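Local coordinates for protein superoxide dismutase (Chaetomium thermophilum, PDB 4BR6) that probably protects cells from oxygen radicals, using a manganese ion to convert superoxide into hydrogen peroxide and molecular oxygen, at residues Ala99-Phe110 with Leu129-Ile140. Residues are numbered along the deposited sequence; the frame is centred on the assembly and turned at random.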
loop_
_atom_site.group_PDB
_atom_site.type_symbol
_atom_site.label_atom_id
_atom_site.label_comp_id
_atom_site.label_asym_id
_atom_site.label_seq_id
_atom_site.Cartn_x
_atom_site.Cartn_y
_atom_site.Cartn_z
ATOM N N ALA B 99 16.316 -7.754 -28.304
ATOM C CA ALA B 99 15.769 -8.133 -27.000
ATOM C C ALA B 99 14.360 -7.582 -26.846
ATOM O O ALA B 99 13.466 -8.268 -26.338
ATOM C CB ALA B 99 16.651 -7.623 -25.871
ATOM N N ILE B 100 14.158 -6.336 -27.271
ATOM C CA ILE B 100 12.811 -5.764 -27.302
ATOM C C ILE B 100 11.920 -6.652 -28.163
ATOM O O ILE B 100 10.821 -7.022 -27.760
ATOM C CB ILE B 100 12.783 -4.296 -27.830
ATOM C CG1 ILE B 100 13.092 -3.299 -26.709
ATOM C CG2 ILE B 100 11.401 -3.937 -28.380
ATOM C CD1 ILE B 100 14.429 -3.419 -26.106
ATOM N N GLU B 101 12.409 -6.998 -29.346
ATOM C CA GLU B 101 11.639 -7.780 -30.298
ATOM C C GLU B 101 11.276 -9.143 -29.725
ATOM O O GLU B 101 10.170 -9.629 -29.925
ATOM C CB GLU B 101 12.419 -7.924 -31.606
ATOM C CG GLU B 101 12.364 -6.668 -32.460
ATOM C CD GLU B 101 13.197 -6.747 -33.727
ATOM O OE1 GLU B 101 14.295 -7.332 -33.703
ATOM O OE2 GLU B 101 12.744 -6.219 -34.761
ATOM N N ALA B 102 12.206 -9.746 -28.993
ATOM C CA ALA B 102 11.984 -11.053 -28.390
ATOM C C ALA B 102 10.823 -11.059 -27.412
ATOM O O ALA B 102 9.972 -11.945 -27.465
ATOM C CB ALA B 102 13.233 -11.505 -27.682
ATOM N N ASP B 103 10.793 -10.066 -26.522
ATOM C CA ASP B 103 9.891 -10.085 -25.374
ATOM C C ASP B 103 8.594 -9.279 -25.562
ATOM O O ASP B 103 7.662 -9.397 -24.763
ATOM C CB ASP B 103 10.645 -9.623 -24.120
ATOM C CG ASP B 103 11.694 -10.638 -23.663
ATOM O OD1 ASP B 103 11.519 -11.841 -23.945
ATOM O OD2 ASP B 103 12.703 -10.244 -23.035
ATOM N N PHE B 104 8.522 -8.483 -26.627
ATOM C CA PHE B 104 7.347 -7.654 -26.880
ATOM C C PHE B 104 6.851 -7.745 -28.323
ATOM O O PHE B 104 5.856 -7.123 -28.675
ATOM C CB PHE B 104 7.636 -6.193 -26.522
ATOM C CG PHE B 104 8.000 -5.975 -25.073
ATOM C CD1 PHE B 104 7.021 -5.934 -24.094
ATOM C CD2 PHE B 104 9.319 -5.802 -24.691
ATOM C CE1 PHE B 104 7.352 -5.726 -22.774
ATOM C CE2 PHE B 104 9.644 -5.592 -23.362
ATOM C CZ PHE B 104 8.659 -5.560 -22.411
ATOM N N GLY B 105 7.541 -8.517 -29.156
ATOM C CA GLY B 105 7.118 -8.706 -30.533
ATOM C C GLY B 105 7.765 -7.689 -31.445
ATOM O O GLY B 105 8.403 -8.045 -32.439
ATOM N N SER B 106 7.619 -6.416 -31.088
ATOM C CA SER B 106 8.229 -5.336 -31.836
ATOM C C SER B 106 8.513 -4.186 -30.875
ATOM O O SER B 106 8.119 -4.237 -29.705
ATOM C CB SER B 106 7.305 -4.894 -32.971
ATOM O OG SER B 106 6.085 -4.392 -32.471
ATOM N N PHE B 107 9.214 -3.165 -31.357
ATOM C CA PHE B 107 9.399 -1.936 -30.591
ATOM C C PHE B 107 8.066 -1.220 -30.433
ATOM O O PHE B 107 7.715 -0.733 -29.353
ATOM C CB PHE B 107 10.387 -0.994 -31.282
ATOM C CG PHE B 107 10.485 0.358 -30.625
ATOM C CD1 PHE B 107 11.251 0.532 -29.494
ATOM C CD2 PHE B 107 9.784 1.442 -31.119
ATOM C CE1 PHE B 107 11.331 1.767 -28.881
ATOM C CE2 PHE B 107 9.863 2.677 -30.504
ATOM C CZ PHE B 107 10.641 2.834 -29.388
ATOM N N GLU B 108 7.319 -1.162 -31.526
ATOM C CA GLU B 108 6.025 -0.497 -31.521
ATOM C C GLU B 108 5.067 -1.085 -30.484
ATOM O O GLU B 108 4.380 -0.343 -29.799
ATOM C CB GLU B 108 5.395 -0.559 -32.908
ATOM C CG GLU B 108 4.130 0.269 -33.040
ATOM C CD GLU B 108 4.122 1.133 -34.291
ATOM O OE1 GLU B 108 5.149 1.788 -34.572
ATOM O OE2 GLU B 108 3.084 1.160 -34.989
ATOM N N THR B 109 5.012 -2.410 -30.388
ATOM C CA THR B 109 4.133 -3.076 -29.427
ATOM C C THR B 109 4.576 -2.791 -27.984
ATOM O O THR B 109 3.746 -2.575 -27.094
ATOM C CB THR B 109 4.090 -4.598 -29.670
ATOM O OG1 THR B 109 3.370 -4.864 -30.876
ATOM C CG2 THR B 109 3.394 -5.326 -28.533
ATOM N N PHE B 110 5.883 -2.810 -27.755
ATOM C CA PHE B 110 6.439 -2.436 -26.460
ATOM C C PHE B 110 6.027 -1.012 -26.099
ATOM O O PHE B 110 5.668 -0.723 -24.957
ATOM C CB PHE B 110 7.969 -2.536 -26.480
ATOM C CG PHE B 110 8.654 -1.630 -25.485
ATOM C CD1 PHE B 110 8.673 -1.934 -24.142
ATOM C CD2 PHE B 110 9.259 -0.458 -25.894
ATOM C CE1 PHE B 110 9.288 -1.090 -23.235
ATOM C CE2 PHE B 110 9.877 0.381 -24.976
ATOM C CZ PHE B 110 9.892 0.059 -23.661
ATOM N N LEU B 129 10.927 0.169 -18.377
ATOM C CA LEU B 129 11.427 -1.025 -19.030
ATOM C C LEU B 129 12.517 -1.569 -18.109
ATOM O O LEU B 129 13.467 -0.856 -17.780
ATOM C CB LEU B 129 12.035 -0.678 -20.390
ATOM C CG LEU B 129 12.818 -1.785 -21.105
ATOM C CD1 LEU B 129 11.936 -2.997 -21.371
ATOM C CD2 LEU B 129 13.408 -1.244 -22.394
ATOM N N ALA B 130 12.395 -2.814 -17.667
ATOM C CA ALA B 130 13.382 -3.378 -16.754
ATOM C C ALA B 130 13.856 -4.737 -17.241
ATOM O O ALA B 130 13.172 -5.392 -18.019
ATOM C CB ALA B 130 12.829 -3.481 -15.353
ATOM N N LYS B 131 15.015 -5.159 -16.747
ATOM C CA LYS B 131 15.640 -6.406 -17.174
ATOM C C LYS B 131 15.900 -7.355 -16.007
ATOM O O LYS B 131 16.574 -6.990 -15.035
ATOM C CB LYS B 131 16.965 -6.107 -17.866
ATOM C CG LYS B 131 17.641 -7.326 -18.459
ATOM C CD LYS B 131 18.937 -6.943 -19.162
ATOM C CE LYS B 131 19.554 -8.117 -19.892
ATOM N NZ LYS B 131 20.901 -7.793 -20.442
ATOM N N ASP B 132 15.382 -8.576 -16.113
ATOM C CA ASP B 132 15.597 -9.592 -15.080
ATOM C C ASP B 132 17.080 -9.905 -14.967
ATOM O O ASP B 132 17.739 -10.177 -15.967
ATOM C CB ASP B 132 14.818 -10.872 -15.397
ATOM C CG ASP B 132 14.948 -11.919 -14.308
ATOM O OD1 ASP B 132 16.008 -12.567 -14.230
ATOM O OD2 ASP B 132 14.001 -12.083 -13.521
ATOM N N LYS B 133 17.596 -9.874 -13.744
ATOM C CA LYS B 133 19.036 -9.919 -13.516
ATOM C C LYS B 133 19.667 -11.263 -13.856
ATOM O O LYS B 133 20.885 -11.353 -14.017
ATOM C CB LYS B 133 19.369 -9.520 -12.069
ATOM C CG LYS B 133 18.926 -10.508 -10.992
ATOM C CD LYS B 133 19.490 -10.106 -9.633
ATOM C CE LYS B 133 18.989 -10.969 -8.486
ATOM N NZ LYS B 133 19.371 -12.396 -8.604
ATOM N N ASP B 134 18.834 -12.292 -13.995
ATOM C CA ASP B 134 19.316 -13.656 -14.173
ATOM C C ASP B 134 19.095 -14.138 -15.603
ATOM O O ASP B 134 20.007 -14.690 -16.220
ATOM C CB ASP B 134 18.634 -14.609 -13.182
ATOM C CG ASP B 134 19.139 -14.435 -11.753
ATOM O OD1 ASP B 134 20.366 -14.483 -11.539
ATOM O OD2 ASP B 134 18.315 -14.243 -10.836
ATOM N N SER B 135 17.890 -13.923 -16.123
ATOM C CA SER B 135 17.509 -14.446 -17.431
ATOM C C SER B 135 17.749 -13.405 -18.517
ATOM O O SER B 135 18.030 -13.744 -19.668
ATOM C CB SER B 135 16.040 -14.899 -17.418
ATOM O OG SER B 135 15.148 -13.808 -17.233
ATOM N N GLY B 136 17.657 -12.138 -18.139
ATOM C CA GLY B 136 17.755 -11.044 -19.087
ATOM C C GLY B 136 16.445 -10.680 -19.768
ATOM O O GLY B 136 16.374 -9.706 -20.507
ATOM N N ASN B 137 15.396 -11.449 -19.511
ATOM C CA ASN B 137 14.099 -11.139 -20.085
ATOM C C ASN B 137 13.654 -9.724 -19.705
ATOM O O ASN B 137 13.883 -9.284 -18.588
ATOM C CB ASN B 137 13.053 -12.151 -19.634
ATOM C CG ASN B 137 13.318 -13.545 -20.159
ATOM O OD1 ASN B 137 14.089 -13.739 -21.094
ATOM N ND2 ASN B 137 12.659 -14.530 -19.559
ATOM N N LEU B 138 13.047 -9.013 -20.652
ATOM C CA LEU B 138 12.566 -7.647 -20.437
ATOM C C LEU B 138 11.081 -7.598 -20.064
ATOM O O LEU B 138 10.298 -8.430 -20.505
ATOM C CB LEU B 138 12.765 -6.814 -21.709
ATOM C CG LEU B 138 14.184 -6.672 -22.248
ATOM C CD1 LEU B 138 14.146 -5.781 -23.462
ATOM C CD2 LEU B 138 15.123 -6.127 -21.170
ATOM N N ALA B 139 10.692 -6.602 -19.273
ATOM C CA ALA B 139 9.292 -6.408 -18.924
ATOM C C ALA B 139 8.997 -4.942 -18.655
ATOM O O ALA B 139 9.909 -4.130 -18.482
ATOM C CB ALA B 139 8.911 -7.261 -17.710
ATOM N N ILE B 140 7.712 -4.610 -18.637
ATOM C CA ILE B 140 7.262 -3.290 -18.222
ATOM C C ILE B 140 6.685 -3.421 -16.807
ATOM O O ILE B 140 5.793 -4.229 -16.571
ATOM C CB ILE B 140 6.195 -2.743 -19.210
ATOM C CG1 ILE B 140 6.817 -2.543 -20.592
ATOM C CG2 ILE B 140 5.575 -1.430 -18.704
ATOM C CD1 ILE B 140 5.809 -2.580 -21.728
HETATM O O HOH W 1 13.288 -13.594 -23.840
#
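D103, near the C-terminal end of helix 94-104, takes the backbone N-H of L138 onto its carboxylate, L138 N lying 2.7 Å from D103 OD2. The bond is almost straight (176°), although the donor arrives about 40° out of the carboxylate plane. With CG set beside its own backbone N, the acid reaches the start of strand 138-144. Its other oxygen, OD1, accepts from N137 ND2 of the second subunit, and the same bond is made in return, so the carboxylate also ties two chains together. Replacing the acid with alanine is likely to leave the L138 N-H without its acceptor and N137 ND2 of the second subunit without its mate. Next to this polar link, the F104 ring reaches the strand with its leading edge, CZ lying 3.6 Å from A139 CA, while CE2 meets L138 CB and CE1 the CD1 methyl of I140. F110 CD1 sits over the centre of one face of F104, 3.8 Å above its plane. F110, CG anti to its N (chi1 154°), also carries CE1 to 3.8 Å from L129 CD1. L138 CD1 packs on I100 CD1 (3.6 Å) and on A99. Away from the manganese site, helices 94-104 and 107-119 thus pack on the antiparallel sheet of the iron/manganese superoxide dismutase C-terminal domain, where 138-144 is an outermost strand within this chain; L156 and M157 of strand 153-160 touch L138 and L129, and helix 187-195 reaches A99 and F110.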